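Local coordinates for protein siroheme decarboxylase (Hydrogenobacter thermophilus, PDB 4CH7) that decarboxylates siroheme to didecarboxysiroheme, probably by way of monodecarboxysiroheme, in heme d1 biosynthesis, at residues P89-N94 / E311-R316. Sequence-based numbering, arbitrary orientation.
Sequences PGVSHN and EFKKVR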
loop_
_atom_site.group_PDB
_atom_site.type_symbol
_atom_site.label_atom_id
_atom_site.label_comp_id
_atom_site.label_asym_id
_atom_site.label_seq_id
_atom_site.Cartn_x
_atom_site.Cartn_y
_atom_site.Cartn_z
ATOM N N PRO A 89 12.139 6.237 -4.792
ATOM C CA PRO A 89 11.141 5.473 -5.547
ATOM C C PRO A 89 10.435 4.449 -4.667
ATOM O O PRO A 89 9.377 3.948 -5.047
ATOM C CB PRO A 89 11.980 4.754 -6.610
ATOM C CG PRO A 89 13.258 5.552 -6.708
ATOM C CD PRO A 89 13.502 6.019 -5.306
ATOM N N GLY A 90 11.017 4.142 -3.510
ATOM C CA GLY A 90 10.426 3.185 -2.590
ATOM C C GLY A 90 9.496 3.804 -1.561
ATOM O O GLY A 90 8.870 3.088 -0.774
ATOM N N VAL A 91 9.409 5.133 -1.559
ATOM C CA VAL A 91 8.499 5.839 -0.662
ATOM C C VAL A 91 7.143 6.048 -1.335
ATOM O O VAL A 91 7.050 6.735 -2.352
ATOM C CB VAL A 91 9.077 7.191 -0.208
ATOM C CG1 VAL A 91 8.047 7.962 0.604
ATOM C CG2 VAL A 91 10.341 6.972 0.605
ATOM N N SER A 92 6.098 5.448 -0.766
ATOM C CA SER A 92 4.757 5.511 -1.347
ATOM C C SER A 92 3.969 6.708 -0.820
ATOM O O SER A 92 3.493 7.540 -1.594
ATOM C CB SER A 92 3.993 4.218 -1.062
ATOM O OG SER A 92 3.889 3.982 0.331
ATOM N N HIS A 93 3.834 6.785 0.498
ATOM C CA HIS A 93 3.166 7.914 1.127
ATOM C C HIS A 93 4.166 8.691 1.963
ATOM O O HIS A 93 5.064 8.101 2.560
ATOM C CB HIS A 93 2.017 7.429 2.011
ATOM C CG HIS A 93 1.083 6.486 1.321
ATOM N ND1 HIS A 93 0.040 6.918 0.531
ATOM C CD2 HIS A 93 1.038 5.133 1.301
ATOM C CE1 HIS A 93 -0.607 5.869 0.052
ATOM N NE2 HIS A 93 -0.024 4.776 0.505
ATOM N N ASN A 94 4.020 10.013 1.993
ATOM C CA ASN A 94 4.832 10.852 2.871
ATOM C C ASN A 94 3.968 11.949 3.477
ATOM O O ASN A 94 3.263 12.660 2.759
ATOM C CB ASN A 94 6.020 11.459 2.119
ATOM C CG ASN A 94 6.990 12.186 3.042
ATOM O OD1 ASN A 94 6.950 12.018 4.260
ATOM N ND2 ASN A 94 7.870 12.990 2.461
ATOM N N GLU A 311 0.472 16.571 2.841
ATOM C CA GLU A 311 0.714 15.379 2.033
ATOM C C GLU A 311 1.758 15.694 0.968
ATOM O O GLU A 311 1.468 16.377 -0.017
ATOM C CB GLU A 311 -0.575 14.874 1.379
ATOM C CG GLU A 311 -0.384 13.618 0.531
ATOM C CD GLU A 311 -1.695 12.923 0.209
ATOM O OE1 GLU A 311 -2.631 13.599 -0.264
ATOM O OE2 GLU A 311 -1.787 11.700 0.441
ATOM N N PHE A 312 2.972 15.198 1.174
ATOM C CA PHE A 312 4.072 15.467 0.259
ATOM C C PHE A 312 4.058 14.519 -0.925
ATOM O O PHE A 312 4.590 14.835 -1.992
ATOM C CB PHE A 312 5.409 15.349 0.988
ATOM C CG PHE A 312 5.600 16.375 2.061
ATOM C CD1 PHE A 312 5.810 17.705 1.730
ATOM C CD2 PHE A 312 5.577 16.013 3.399
ATOM C CE1 PHE A 312 5.987 18.659 2.713
ATOM C CE2 PHE A 312 5.755 16.960 4.389
ATOM C CZ PHE A 312 5.957 18.287 4.043
ATOM N N LYS A 313 3.443 13.357 -0.734
ATOM C CA LYS A 313 3.484 12.311 -1.741
ATOM C C LYS A 313 2.462 11.221 -1.456
ATOM O O LYS A 313 2.361 10.725 -0.331
ATOM C CB LYS A 313 4.888 11.704 -1.791
ATOM C CG LYS A 313 5.130 10.745 -2.942
ATOM C CD LYS A 313 6.574 10.278 -2.932
ATOM C CE LYS A 313 6.886 9.414 -4.135
ATOM N NZ LYS A 313 8.305 8.975 -4.130
ATOM N N LYS A 314 1.698 10.861 -2.480
ATOM C CA LYS A 314 0.822 9.703 -2.411
ATOM C C LYS A 314 0.768 9.050 -3.780
ATOM O O LYS A 314 -0.152 9.285 -4.562
ATOM C CB LYS A 314 -0.586 10.084 -1.960
ATOM C CG LYS A 314 -1.483 8.878 -1.718
ATOM C CD LYS A 314 -2.920 9.284 -1.469
ATOM C CE LYS A 314 -3.700 8.143 -0.838
ATOM N NZ LYS A 314 -3.544 6.866 -1.583
ATOM N N VAL A 315 1.781 8.244 -4.069
ATOM C CA VAL A 315 1.803 7.446 -5.279
ATOM C C VAL A 315 1.833 5.999 -4.831
ATOM O O VAL A 315 1.949 5.720 -3.638
ATOM C CB VAL A 315 3.058 7.740 -6.119
ATOM C CG1 VAL A 315 3.213 9.234 -6.336
ATOM C CG2 VAL A 315 4.297 7.185 -5.436
ATOM N N ARG A 316 1.714 5.076 -5.775
ATOM C CA ARG A 316 2.004 3.689 -5.463
ATOM C C ARG A 316 3.228 3.256 -6.247
ATOM O O ARG A 316 3.387 3.593 -7.422
ATOM C CB ARG A 316 0.816 2.780 -5.751
ATOM C CG ARG A 316 0.353 2.806 -7.183
ATOM C CD ARG A 316 -0.672 1.727 -7.430
ATOM N NE ARG A 316 -1.643 2.159 -8.422
ATOM C CZ ARG A 316 -2.484 1.345 -9.047
ATOM N NH1 ARG A 316 -2.469 0.043 -8.792
ATOM N NH2 ARG A 316 -3.334 1.838 -9.931
#
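In His93 chi1 (-51°) sets CG anti to the carbonyl carbon, and in Lys314 CG stands anti to the backbone N; the lysine chain runs alongside the imidazole in the same direction. Lys314 CG meets the edge of the ring, 3.3 Å from His93 ND1; a bend at chi4 (-51°) leaves Lys314 NZ in the ring plane, 3.5 Å from His93 CE1, and Val315 O lies over one ring face. The backbones pair antiparallel, with His93 opposite Lys314 as a non-hydrogen-bonded pair; Asn94 N bonds to Lys313 O (2.9 Å), and just past the strand Val315 N bonds to Ser92 O (3.1 Å). A classic beta bulge sets two residues, Phe312 and Lys313, against the single Asn94, and Phe312 N bonds to Asn94 O (3.0 Å). Beside it, Asn94 ND2 approaches Phe312 CB to 3.7 Å, the amide turned 41° from the phenyl plane. On the Asn94 side of the sheet the extended Lys313 chain reaches back to Val91 O, where NZ makes a weak hydrogen bond (3.1 Å); helix 75-87 supplies firmer partners, Asn86 O for Lys313 NZ and Asn86 OD1 for Asn94 ND2. The backbone bonds across the pair join strands of the two AsnC-like domains in one closed eight-stranded barrel. His93 is inferred to be an active-site residue; its ND1 is buried against Lys314 carbon without a modelled partner, with Lys314 NZ and Glu311 OE2 nearby but not in contact.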